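Local coordinates for fiber protein 2 (PDB 2VTW), which forms the receptor-binding head of a trimeric capsid spike that probably attaches the fowl adenovirus to its host cell, at residues T1-A5 with I38-G42; L14-G19 with N30-F34; P112-N118 with V153-T159; F128-Y134 with S146-Q152. All coordinates share one frame. Residues are numbered along the deposited sequence.

Contact 1. Residues T1-A5 with I38-G42; sequences TSSVA and INTMG
At the open end of the beta hairpin of strands 4-23 and 28-40, away from its turn, Val4 faces Thr40 as an antiparallel non-hydrogen-bonded pair (CA-CA 4.6 Å) and Ala5 faces Asn39 as a hydrogen-bonded one (5.2 Å). Ala5 N donates to Asn39 O at 3.0 Å, Asn39 N to Ala5 O at 2.8 Å, and Met41 N to Ser3 O at 2.8 Å, although Ser3 (phi/psi -85/1) and Met41 (50/42) have already left extended geometry. Val4 in the t rotamer and Thr40 in m share one face, Val4 CG2 lying 4.2 Å from Thr40 CG2; there they meet Val4 and Thr40 of the neighbouring subunits. Ala5 and Asn39 occupy the other face. Asn39, chi1 t and chi2 -30°, accepts Gly42 N on OD1 at 2.8 Å, an Asx motif where the chain turns at Met41, while its ND2 reaches Ser102 O and Arg200 O. Met41, with chi1 off-well at -122°, brings CG to 3.7 Å from Ser3 CB. Ser2, chi1 t, folds back so that its OG donates to Val4 O at 2.7 Å. Small Val4 and Thr40 thus pack across the trimer interface, while the Asn39 amide is spent within its own subunit.

Contact 2. Residues L14-G19 with N30-F34; sequences LSSPTG and NGSYF
Leu14 (chi1 m, chi2 t) lies along strand 30-34, its CD2 3.5 Å from both Tyr33 C and Phe34 N and 4.0 Å from Phe34 CB; Pro109 of a neighbouring subunit touches it too. The two segments belong to the beta hairpin of strands 4-23 and 28-40, whose first arm is interrupted here: 14-18 leaves strand geometry but stays against Ser32, Leu14 taking a left-handed backbone (53/53). Pro17 (-77/60) centres an inverse gamma turn, closed by Thr18 N to Ser16 O at 2.8 Å. Pro17 CA comes 4.1 Å from Ser32 CA, and Ser32, chi1 m, points into the loop, OG 3.2 Å from Ser16 C. Antiparallel pairing resumes at Gly19 and Gly31, a hydrogen-bonded pair (CA-CA 5.2 Å): Gly19 N gives to Gly31 O at 3.0 Å, and Gly31 N to Gly19 O at 3.2 Å. A CB on Gly19 would clash with Gly31 O. Tyr33, chi1 p, brings CE2 to 4.0 Å from Thr18 OG1. One water spans the gap, donating to Ser16 O at 2.7 Å and accepting from Tyr33 N at 3.0 Å. Asn30, chi1 m, directs ND2 to Gly19 O at 3.2 Å.

Contact 3. Residues P112-N118 with V153-T159; sequences PPVFNMN and VTPVLAT
Val156 CG1 is the apolar centre, 3.5 Å from Phe115 CD2 and 3.6 Å from Met117 CG; Val156 and Phe115 are both chi1 t, and Met117 runs m, t, p. Trp75 joins this face, its ring meeting that of Phe115 with the planes nearly parallel, about 5° apart. Val114 CG2 (chi1 p) meets Leu157 CB at 3.7 Å, and Pro112 CG rests 4.0 Å from Pro155 CD. The backbones form a short parallel ladder that adds strand 115-116 to the edge of strand 147-157 in the head's beta sheet: Phe115 opposes Val156 (CA-CA 4.6 Å) and Asn116 opposes Leu157 (4.8 Å). Phe115 N donates to Pro155 O at 3.1 Å, Leu157 N to Phe115 O at 2.8 Å and Met117 N to Leu157 O at 2.9 Å. At the polar end Asn116, chi1 t, forms an Asx turn, its OD1 accepting Asn118 N at 3.1 Å. Asn118, chi1 m, extends ND2 to Ala158 O at 3.1 Å.

Contact 4. Residues F128-Y134 with S146-Q152; sequences FGVLESY and SIDVRMQ
Strands 129-134 and 147-152 run antiparallel, their axes 4.5 Å apart at closest and 157° between directions. Glu132 pairs with Val149 and Tyr134 with Ile147 (hydrogen-bonded, CA-CA 5.3 Å each), alternating with the non-hydrogen-bonded pairs Leu131-Arg150 (4.5 Å) and Ser133-Asp148 (4.3 Å). Val149 N donates to Glu132 O at 2.8 Å and Glu132 N to Val149 O at 3.0 Å; Tyr134 N to Ile147 O and Ile147 N to Tyr134 O are both 2.9 Å. Met151 N reaches Val130 O at 3.1 Å. Gly129 takes angles (146/-167) open only to glycine, and Arg150 (t, p, p) curls so that NH1 donates to Gly129 O at 2.9 Å, Leu131 CB lying over one face of the guanidinium. Leu131 (t, p) sets CD1 3.6 Å from Asp148 CB; Ser133 OG donates to Asp148 OD1 at 2.8 Å, both residues m. On the other face Tyr134, chi1 m, packs CD2 3.8 Å from Val149 CG2, and Met151 CE, 3.8 Å from Tyr134 OH and 3.7 Å from Glu132 CG, meets the ring edge. Phe128 N donates to Gln152 OE1 at 2.9 Å, while Gln152 NE2 bonds Thr154 and Tyr124. Residues 129-131 pair antiparallel with one neighbouring subunit and 133-134 with the other; this is a beta hairpin whose strand 129-140 carries the sheet across the fibre head's trimer interfaces.

All four contacts belong to one curved sheet of the fibre head. Contact 2 is nested inside the loop closed by contact 1: both join strands 4-23 and 28-40, yet their centres are about 27 Å apart along the hairpin. Contact 4 is likewise nested within contact 3, and the two share strand 147-157, which carries strand 115-116 and strand 129-140 as neighbours; their centres lie about 20 Å apart. They meet where Pro113 CD packs 3.6 Å from Phe128 CE2 and Pro112 CB 3.5 Å from Gln152 NE2. Contacts 2 and 3 sit on opposite sides of the chain's centre. Contacts 1 and 4, with centres about 26 Å apart, reach neighbouring subunits at separate places in the trimer.

Contact 1. Residues T1-A5 with I38-G42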
loop_
_atom_site.group_PDB
_atom_site.type_symbol
_atom_site.label_atom_id
_atom_site.label_comp_id
_atom_site.label_asym_id
_atom_site.label_seq_id
_atom_site.Cartn_x
_atom_site.Cartn_y
_atom_site.Cartn_z
ATOM N N THR A 1 -14.155 2.168 -25.237
ATOM C CA THR A 1 -14.109 1.502 -23.942
ATOM C C THR A 1 -13.171 2.226 -22.982
ATOM O O THR A 1 -11.993 2.491 -23.277
ATOM C CB THR A 1 -13.668 0.036 -24.105
ATOM O OG1 THR A 1 -14.603 -0.657 -24.941
ATOM C CG2 THR A 1 -13.771 -0.703 -22.779
ATOM N N SER A 2 -13.772 2.284 -22.024
ATOM C CA SER A 2 -13.107 2.845 -20.841
ATOM C C SER A 2 -11.823 2.099 -20.476
ATOM O O SER A 2 -11.775 0.863 -20.463
ATOM C CB SER A 2 -14.036 2.851 -19.606
ATOM O OG SER A 2 -13.531 3.749 -18.616
ATOM N N SER A 3 -10.789 2.871 -20.158
ATOM C CA SER A 3 -9.578 2.302 -19.583
ATOM C C SER A 3 -9.705 2.156 -18.070
ATOM O O SER A 3 -8.772 1.691 -17.416
ATOM C CB SER A 3 -8.388 3.157 -19.960
ATOM O OG SER A 3 -8.648 4.527 -19.718
ATOM N N VAL A 4 -10.860 2.528 -17.511
ATOM C CA VAL A 4 -11.140 2.351 -16.078
ATOM C C VAL A 4 -12.498 1.660 -15.869
ATOM O O VAL A 4 -13.478 2.028 -16.517
ATOM C CB VAL A 4 -11.135 3.716 -15.343
ATOM C CG1 VAL A 4 -11.334 3.489 -13.842
ATOM C CG2 VAL A 4 -9.837 4.480 -15.617
ATOM N N ALA A 5 -12.547 0.649 -15.002
ATOM C CA ALA A 5 -13.767 -0.083 -14.664
ATOM C C ALA A 5 -13.783 -0.413 -13.164
ATOM O O ALA A 5 -12.730 -0.495 -12.551
ATOM C CB ALA A 5 -13.887 -1.367 -15.476
ATOM N N ILE A 38 -11.223 -1.728 -8.668
ATOM C CA ILE A 38 -11.105 -0.924 -9.876
ATOM C C ILE A 38 -9.977 -1.507 -10.747
ATOM O O ILE A 38 -8.992 -2.059 -10.219
ATOM C CB ILE A 38 -10.919 0.622 -9.606
ATOM C CG1 ILE A 38 -9.619 0.901 -8.881
ATOM C CG2 ILE A 38 -12.177 1.241 -8.817
ATOM C CD1 ILE A 38 -9.056 2.342 -9.040
ATOM N N ASN A 39 -10.166 -1.457 -12.065
ATOM C CA ASN A 39 -9.121 -1.809 -13.032
ATOM C C ASN A 39 -8.820 -0.506 -13.721
ATOM O O ASN A 39 -9.711 0.080 -14.332
ATOM C CB ASN A 39 -9.579 -2.861 -14.051
ATOM C CG ASN A 39 -8.466 -3.282 -15.061
ATOM O OD1 ASN A 39 -7.589 -2.515 -15.407
ATOM N ND2 ASN A 39 -8.564 -4.485 -15.562
ATOM N N THR A 40 -7.577 -0.032 -13.558
ATOM C CA THR A 40 -7.089 1.149 -14.241
ATOM C C THR A 40 -6.012 0.674 -15.189
ATOM O O THR A 40 -4.885 0.384 -14.776
ATOM C CB THR A 40 -6.457 2.198 -13.242
ATOM O OG1 THR A 40 -7.397 2.535 -12.234
ATOM C CG2 THR A 40 -6.065 3.480 -13.938
ATOM N N MET A 41 -6.383 0.562 -16.458
ATOM C CA MET A 41 -5.471 0.288 -17.559
ATOM C C MET A 41 -4.558 -0.903 -17.292
ATOM O O MET A 41 -3.359 -0.887 -17.623
ATOM C CB MET A 41 -4.695 1.562 -17.919
ATOM C CG MET A 41 -4.887 1.998 -19.382
ATOM S SD MET A 41 -3.492 2.865 -20.083
ATOM C CE MET A 41 -4.393 4.138 -20.965
ATOM N N GLY A 42 -5.147 -1.952 -16.714
ATOM C CA GLY A 42 -4.432 -3.203 -16.463
ATOM C C GLY A 42 -3.813 -3.387 -15.088
ATOM O O GLY A 42 -3.120 -4.365 -14.878
#

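Contact 2. Residues L14-G19 with N30-F34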
loop_
_atom_site.group_PDB
_atom_site.type_symbol
_atom_site.label_atom_id
_atom_site.label_comp_id
_atom_site.label_asym_id
_atom_site.label_seq_id
_atom_site.Cartn_x
_atom_site.Cartn_y
_atom_site.Cartn_z
ATOM N N LEU A 14 -22.019 -4.686 5.982
ATOM C CA LEU A 14 -21.433 -5.888 6.563
ATOM C C LEU A 14 -22.455 -6.613 7.433
ATOM O O LEU A 14 -22.197 -6.985 8.586
ATOM C CB LEU A 14 -20.153 -5.550 7.347
ATOM C CG LEU A 14 -19.035 -4.894 6.526
ATOM C CD1 LEU A 14 -17.903 -4.425 7.444
ATOM C CD2 LEU A 14 -18.497 -5.849 5.456
ATOM N N SER A 15 -23.602 -6.852 6.798
ATOM C CA SER A 15 -24.828 -7.310 7.445
ATOM C C SER A 15 -25.230 -8.749 7.071
ATOM O O SER A 15 -25.846 -9.432 7.892
ATOM C CB SER A 15 -25.965 -6.327 7.106
ATOM O OG SER A 15 -25.887 -5.819 5.766
ATOM N N SER A 16 -24.867 -9.205 5.859
ATOM C CA SER A 16 -25.267 -10.540 5.331
ATOM C C SER A 16 -24.107 -11.528 5.235
ATOM O O SER A 16 -23.268 -11.413 4.341
ATOM C CB SER A 16 -25.861 -10.398 3.932
ATOM O OG SER A 16 -26.971 -9.528 3.948
ATOM N N PRO A 17 -24.058 -12.513 6.137
ATOM C CA PRO A 17 -22.941 -13.463 6.142
ATOM C C PRO A 17 -22.991 -14.546 5.043
ATOM O O PRO A 17 -22.969 -15.753 5.345
ATOM C CB PRO A 17 -23.002 -14.050 7.545
ATOM C CG PRO A 17 -24.450 -13.934 7.929
ATOM C CD PRO A 17 -25.013 -12.764 7.235
ATOM N N THR A 18 -22.992 -14.103 3.783
ATOM C CA THR A 18 -23.017 -15.014 2.616
ATOM C C THR A 18 -21.629 -15.521 2.174
ATOM O O THR A 18 -21.544 -16.378 1.305
ATOM C CB THR A 18 -23.679 -14.334 1.430
ATOM O OG1 THR A 18 -22.968 -13.131 1.113
ATOM C CG2 THR A 18 -25.129 -13.986 1.770
ATOM N N GLY A 19 -20.544 -15.013 2.781
ATOM C CA GLY A 19 -19.203 -15.439 2.429
ATOM C C GLY A 19 -18.833 -16.743 3.101
ATOM O O GLY A 19 -19.200 -16.966 4.252
ATOM N N ASN A 30 -19.056 -18.568 8.191
ATOM C CA ASN A 30 -19.647 -17.539 7.378
ATOM C C ASN A 30 -19.357 -16.116 7.896
ATOM O O ASN A 30 -19.379 -15.861 9.092
ATOM C CB ASN A 30 -21.141 -17.805 7.282
ATOM C CG ASN A 30 -21.432 -19.163 6.661
ATOM O OD1 ASN A 30 -21.974 -20.059 7.320
ATOM N ND2 ASN A 30 -21.009 -19.343 5.395
ATOM N N GLY A 31 -19.100 -15.201 6.973
ATOM C CA GLY A 31 -18.814 -13.814 7.318
ATOM C C GLY A 31 -19.400 -12.916 6.267
ATOM O O GLY A 31 -19.696 -13.377 5.171
ATOM N N SER A 32 -19.602 -11.645 6.616
ATOM C CA SER A 32 -20.016 -10.635 5.654
ATOM C C SER A 32 -18.775 -9.984 5.044
ATOM O O SER A 32 -17.673 -10.108 5.583
ATOM C CB SER A 32 -20.893 -9.586 6.331
ATOM O OG SER A 32 -21.855 -10.233 7.169
ATOM N N TYR A 33 -18.951 -9.299 3.927
ATOM C CA TYR A 33 -17.820 -8.660 3.267
ATOM C C TYR A 33 -18.336 -7.518 2.427
ATOM O O TYR A 33 -19.514 -7.483 2.043
ATOM C CB TYR A 33 -17.026 -9.661 2.411
ATOM C CG TYR A 33 -17.804 -10.095 1.193
ATOM C CD1 TYR A 33 -17.794 -9.317 0.046
ATOM C CD2 TYR A 33 -18.617 -11.232 1.218
ATOM C CE1 TYR A 33 -18.542 -9.663 -1.072
ATOM C CE2 TYR A 33 -19.399 -11.591 0.081
ATOM C CZ TYR A 33 -19.338 -10.794 -1.052
ATOM O OH TYR A 33 -20.065 -11.078 -2.178
ATOM N N PHE A 34 -17.456 -6.562 2.156
ATOM C CA PHE A 34 -17.709 -5.595 1.136
ATOM C C PHE A 34 -16.440 -5.462 0.293
ATOM O O PHE A 34 -15.357 -5.161 0.819
ATOM C CB PHE A 34 -18.132 -4.288 1.759
ATOM C CG PHE A 34 -18.773 -3.349 0.794
ATOM C CD1 PHE A 34 -19.800 -3.776 -0.045
ATOM C CD2 PHE A 34 -18.370 -2.041 0.706
ATOM C CE1 PHE A 34 -20.401 -2.922 -0.933
ATOM C CE2 PHE A 34 -18.976 -1.178 -0.203
ATOM C CZ PHE A 34 -19.989 -1.642 -1.026
HETATM O O HOH W 1 -21.860 -9.429 3.130
#

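Contact 3. Residues P112-N118 with V153-T159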
loop_
_atom_site.group_PDB
_atom_site.type_symbol
_atom_site.label_atom_id
_atom_site.label_comp_id
_atom_site.label_asym_id
_atom_site.label_seq_id
_atom_site.Cartn_x
_atom_site.Cartn_y
_atom_site.Cartn_z
ATOM N N PRO A 112 3.369 -19.464 -7.044
ATOM C CA PRO A 112 3.056 -20.002 -5.715
ATOM C C PRO A 112 2.379 -21.383 -5.815
ATOM O O PRO A 112 1.952 -21.758 -6.892
ATOM C CB PRO A 112 2.078 -18.996 -5.153
ATOM C CG PRO A 112 1.485 -18.324 -6.367
ATOM C CD PRO A 112 2.551 -18.298 -7.391
ATOM N N PRO A 113 2.312 -22.136 -4.706
ATOM C CA PRO A 113 1.577 -23.425 -4.737
ATOM C C PRO A 113 0.115 -23.342 -5.220
ATOM O O PRO A 113 -0.607 -22.398 -4.893
ATOM C CB PRO A 113 1.660 -23.903 -3.287
ATOM C CG PRO A 113 2.945 -23.312 -2.797
ATOM C CD PRO A 113 2.946 -21.915 -3.394
ATOM N N VAL A 114 -0.285 -24.299 -6.057
ATOM C CA VAL A 114 -1.658 -24.358 -6.554
ATOM C C VAL A 114 -2.596 -24.670 -5.392
ATOM O O VAL A 114 -2.258 -25.469 -4.510
ATOM C CB VAL A 114 -1.827 -25.429 -7.707
ATOM C CG1 VAL A 114 -1.105 -26.672 -7.349
ATOM C CG2 VAL A 114 -3.310 -25.758 -7.959
ATOM N N PHE A 115 -3.763 -24.044 -5.396
ATOM C CA PHE A 115 -4.845 -24.437 -4.500
ATOM C C PHE A 115 -5.693 -25.494 -5.232
ATOM O O PHE A 115 -6.447 -25.175 -6.149
ATOM C CB PHE A 115 -5.680 -23.220 -4.095
ATOM C CG PHE A 115 -6.885 -23.538 -3.244
ATOM C CD1 PHE A 115 -6.832 -24.493 -2.265
ATOM C CD2 PHE A 115 -8.067 -22.846 -3.425
ATOM C CE1 PHE A 115 -7.951 -24.771 -1.489
ATOM C CE2 PHE A 115 -9.192 -23.129 -2.641
ATOM C CZ PHE A 115 -9.119 -24.086 -1.676
ATOM N N ASN A 116 -5.533 -26.752 -4.831
ATOM C CA ASN A 116 -6.226 -27.859 -5.499
ATOM C C ASN A 116 -7.582 -28.116 -4.856
ATOM O O ASN A 116 -7.677 -28.719 -3.787
ATOM C CB ASN A 116 -5.370 -29.126 -5.516
ATOM C CG ASN A 116 -5.790 -30.114 -6.623
ATOM O OD1 ASN A 116 -6.906 -30.063 -7.127
ATOM N ND2 ASN A 116 -4.872 -30.993 -7.007
ATOM N N MET A 117 -8.628 -27.640 -5.519
ATOM C CA MET A 117 -9.999 -27.850 -5.062
ATOM C C MET A 117 -10.494 -29.303 -5.200
ATOM O O MET A 117 -11.559 -29.638 -4.684
ATOM C CB MET A 117 -10.939 -26.943 -5.834
ATOM C CG MET A 117 -10.709 -25.492 -5.554
ATOM S SD MET A 117 -12.007 -24.546 -6.281
ATOM C CE MET A 117 -13.344 -24.855 -5.109
ATOM N N ASN A 118 -9.730 -30.145 -5.897
ATOM C CA ASN A 118 -10.064 -31.555 -6.067
ATOM C C ASN A 118 -9.700 -32.430 -4.878
ATOM O O ASN A 118 -10.035 -33.609 -4.881
ATOM C CB ASN A 118 -9.356 -32.123 -7.310
ATOM C CG ASN A 118 -9.858 -31.514 -8.585
ATOM O OD1 ASN A 118 -11.043 -31.606 -8.876
ATOM N ND2 ASN A 118 -8.971 -30.885 -9.354
ATOM N N VAL A 153 -1.893 -13.568 -5.228
ATOM C CA VAL A 153 -2.558 -14.079 -6.435
ATOM C C VAL A 153 -2.093 -15.534 -6.641
ATOM O O VAL A 153 -0.897 -15.831 -6.633
ATOM C CB VAL A 153 -2.247 -13.233 -7.643
ATOM C CG1 VAL A 153 -2.730 -13.918 -8.931
ATOM C CG2 VAL A 153 -2.879 -11.868 -7.481
ATOM N N THR A 154 -3.049 -16.435 -6.803
ATOM C CA THR A 154 -2.796 -17.872 -6.713
ATOM C C THR A 154 -3.567 -18.613 -7.808
ATOM O O THR A 154 -4.726 -18.291 -8.062
ATOM C CB THR A 154 -3.315 -18.428 -5.351
ATOM O OG1 THR A 154 -2.799 -17.638 -4.257
ATOM C CG2 THR A 154 -2.925 -19.852 -5.190
ATOM N N PRO A 155 -2.933 -19.585 -8.467
ATOM C CA PRO A 155 -3.684 -20.460 -9.403
ATOM C C PRO A 155 -4.535 -21.491 -8.658
ATOM O O PRO A 155 -4.008 -22.214 -7.838
ATOM C CB PRO A 155 -2.588 -21.170 -10.204
ATOM C CG PRO A 155 -1.344 -20.994 -9.447
ATOM C CD PRO A 155 -1.514 -19.923 -8.403
ATOM N N VAL A 156 -5.832 -21.542 -8.946
ATOM C CA VAL A 156 -6.734 -22.475 -8.249
ATOM C C VAL A 156 -7.191 -23.600 -9.206
ATOM O O VAL A 156 -7.791 -23.321 -10.235
ATOM C CB VAL A 156 -7.952 -21.743 -7.663
ATOM C CG1 VAL A 156 -8.801 -22.690 -6.823
ATOM C CG2 VAL A 156 -7.505 -20.536 -6.822
ATOM N N LEU A 157 -6.871 -24.853 -8.875
ATOM C CA LEU A 157 -7.247 -25.974 -9.738
ATOM C C LEU A 157 -8.680 -26.398 -9.396
ATOM O O LEU A 157 -8.935 -26.989 -8.343
ATOM C CB LEU A 157 -6.258 -27.136 -9.634
ATOM C CG LEU A 157 -6.395 -28.268 -10.677
ATOM C CD1 LEU A 157 -6.124 -27.815 -12.107
ATOM C CD2 LEU A 157 -5.487 -29.417 -10.287
ATOM N N ALA A 158 -9.601 -26.018 -10.280
ATOM C CA ALA A 158 -11.011 -26.347 -10.169
ATOM C C ALA A 158 -11.244 -27.846 -10.441
ATOM O O ALA A 158 -10.321 -28.572 -10.871
ATOM C CB ALA A 158 -11.801 -25.504 -11.158
ATOM N N THR A 159 -12.475 -28.313 -10.202
ATOM C CA THR A 159 -12.803 -29.725 -10.437
ATOM C C THR A 159 -12.782 -30.096 -11.916
ATOM O O THR A 159 -12.531 -31.252 -12.241
ATOM C CB THR A 159 -14.140 -30.144 -9.779
ATOM O OG1 THR A 159 -15.171 -29.223 -10.151
ATOM C CG2 THR A 159 -13.998 -30.159 -8.283
#

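Contact 4. Residues F128-Y134 with S146-Q152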
loop_
_atom_site.group_PDB
_atom_site.type_symbol
_atom_site.label_atom_id
_atom_site.label_comp_id
_atom_site.label_asym_id
_atom_site.label_seq_id
_atom_site.Cartn_x
_atom_site.Cartn_y
_atom_site.Cartn_z
ATOM N N PHE A 128 2.850 -15.846 -0.024
ATOM C CA PHE A 128 3.905 -15.244 -0.850
ATOM C C PHE A 128 3.367 -13.990 -1.510
ATOM O O PHE A 128 2.547 -14.048 -2.428
ATOM C CB PHE A 128 4.441 -16.249 -1.895
ATOM C CG PHE A 128 4.876 -17.553 -1.296
ATOM C CD1 PHE A 128 6.069 -17.645 -0.603
ATOM C CD2 PHE A 128 4.052 -18.673 -1.358
ATOM C CE1 PHE A 128 6.460 -18.864 -0.007
ATOM C CE2 PHE A 128 4.422 -19.873 -0.774
ATOM C CZ PHE A 128 5.633 -19.975 -0.100
ATOM N N GLY A 129 3.864 -12.851 -1.044
ATOM C CA GLY A 129 3.335 -11.566 -1.410
ATOM C C GLY A 129 3.459 -10.630 -0.212
ATOM O O GLY A 129 4.179 -10.921 0.754
ATOM N N VAL A 130 2.788 -9.492 -0.293
ATOM C CA VAL A 130 2.911 -8.465 0.716
ATOM C C VAL A 130 2.136 -8.892 1.971
ATOM O O VAL A 130 1.091 -9.533 1.863
ATOM C CB VAL A 130 2.382 -7.095 0.206
ATOM C CG1 VAL A 130 0.871 -7.071 0.148
ATOM C CG2 VAL A 130 2.905 -5.954 1.083
ATOM N N LEU A 131 2.654 -8.501 3.134
ATOM C CA LEU A 131 1.966 -8.649 4.420
ATOM C C LEU A 131 1.661 -7.266 4.965
ATOM O O LEU A 131 2.594 -6.485 5.200
ATOM C CB LEU A 131 2.859 -9.401 5.417
ATOM C CG LEU A 131 2.220 -9.691 6.773
ATOM C CD1 LEU A 131 1.144 -10.790 6.651
ATOM C CD2 LEU A 131 3.281 -10.019 7.815
ATOM N N GLU A 132 0.381 -6.941 5.125
ATOM C CA GLU A 132 -0.043 -5.652 5.647
ATOM C C GLU A 132 -0.611 -5.799 7.062
ATOM O O GLU A 132 -1.277 -6.776 7.358
ATOM C CB GLU A 132 -1.122 -5.070 4.747
ATOM C CG GLU A 132 -0.649 -4.670 3.338
ATOM C CD GLU A 132 0.120 -3.353 3.267
ATOM O OE1 GLU A 132 0.638 -2.814 4.299
ATOM O OE2 GLU A 132 0.199 -2.851 2.125
ATOM N N SER A 133 -0.377 -4.813 7.922
ATOM C CA SER A 133 -0.796 -4.891 9.327
ATOM C C SER A 133 -2.022 -4.050 9.590
ATOM O O SER A 133 -2.059 -2.897 9.228
ATOM C CB SER A 133 0.357 -4.480 10.254
ATOM O OG SER A 133 1.523 -5.290 10.002
ATOM N N TYR A 134 -3.048 -4.649 10.202
ATOM C CA TYR A 134 -4.283 -3.923 10.539
ATOM C C TYR A 134 -4.649 -4.117 11.996
ATOM O O TYR A 134 -4.300 -5.113 12.628
ATOM C CB TYR A 134 -5.496 -4.393 9.685
ATOM C CG TYR A 134 -5.280 -4.188 8.240
ATOM C CD1 TYR A 134 -5.848 -3.116 7.563
ATOM C CD2 TYR A 134 -4.475 -5.067 7.539
ATOM C CE1 TYR A 134 -5.595 -2.932 6.205
ATOM C CE2 TYR A 134 -4.222 -4.893 6.213
ATOM C CZ TYR A 134 -4.771 -3.822 5.557
ATOM O OH TYR A 134 -4.477 -3.719 4.225
ATOM N N SER A 146 -4.324 -7.414 16.887
ATOM C CA SER A 146 -4.092 -6.967 15.504
ATOM C C SER A 146 -4.064 -8.179 14.555
ATOM O O SER A 146 -3.796 -9.297 14.963
ATOM C CB SER A 146 -2.784 -6.161 15.379
ATOM O OG SER A 146 -2.974 -4.843 15.873
ATOM N N ILE A 147 -4.340 -7.910 13.285
ATOM C CA ILE A 147 -4.457 -8.932 12.243
ATOM C C ILE A 147 -3.591 -8.467 11.069
ATOM O O ILE A 147 -3.795 -7.395 10.533
ATOM C CB ILE A 147 -5.944 -9.094 11.756
ATOM C CG1 ILE A 147 -6.854 -9.594 12.883
ATOM C CG2 ILE A 147 -6.020 -10.036 10.579
ATOM C CD1 ILE A 147 -8.364 -9.583 12.528
ATOM N N ASP A 148 -2.598 -9.264 10.707
ATOM C CA ASP A 148 -1.857 -9.039 9.481
ATOM C C ASP A 148 -2.570 -9.809 8.384
ATOM O O ASP A 148 -3.114 -10.896 8.644
ATOM C CB ASP A 148 -0.452 -9.577 9.612
ATOM C CG ASP A 148 0.387 -8.787 10.606
ATOM O OD1 ASP A 148 0.152 -7.568 10.747
ATOM O OD2 ASP A 148 1.289 -9.406 11.196
ATOM N N VAL A 149 -2.578 -9.250 7.174
ATOM C CA VAL A 149 -3.134 -9.935 6.015
ATOM C C VAL A 149 -2.056 -10.182 4.948
ATOM O O VAL A 149 -1.436 -9.226 4.448
ATOM C CB VAL A 149 -4.291 -9.119 5.406
ATOM C CG1 VAL A 149 -5.032 -9.958 4.361
ATOM C CG2 VAL A 149 -5.263 -8.635 6.514
ATOM N N ARG A 150 -1.821 -11.456 4.633
ATOM C CA ARG A 150 -1.007 -11.858 3.477
ATOM C C ARG A 150 -1.867 -11.915 2.216
ATOM O O ARG A 150 -2.939 -12.498 2.220
ATOM C CB ARG A 150 -0.354 -13.204 3.725
ATOM C CG ARG A 150 0.646 -13.639 2.629
ATOM C CD ARG A 150 1.922 -12.884 2.722
ATOM N NE ARG A 150 2.646 -13.187 3.948
ATOM C CZ ARG A 150 3.828 -12.682 4.277
ATOM N NH1 ARG A 150 4.433 -11.812 3.495
ATOM N NH2 ARG A 150 4.411 -13.061 5.410
ATOM N N MET A 151 -1.397 -11.299 1.130
ATOM C CA MET A 151 -2.166 -11.240 -0.103
ATOM C C MET A 151 -1.357 -11.858 -1.266
ATOM O O MET A 151 -0.213 -11.456 -1.530
ATOM C CB MET A 151 -2.581 -9.814 -0.387
ATOM C CG MET A 151 -3.315 -9.135 0.789
ATOM S SD MET A 151 -3.259 -7.351 0.642
ATOM C CE MET A 151 -3.475 -6.871 2.342
ATOM N N GLN A 152 -1.959 -12.860 -1.927
ATOM C CA GLN A 152 -1.259 -13.693 -2.882
ATOM C C GLN A 152 -2.186 -14.084 -4.036
ATOM O O GLN A 152 -3.166 -14.824 -3.849
ATOM C CB GLN A 152 -0.717 -14.938 -2.195
ATOM C CG GLN A 152 0.115 -15.885 -3.092
ATOM C CD GLN A 152 0.225 -17.260 -2.469
ATOM O OE1 GLN A 152 0.960 -17.464 -1.504
ATOM N NE2 GLN A 152 -0.538 -18.211 -2.999
#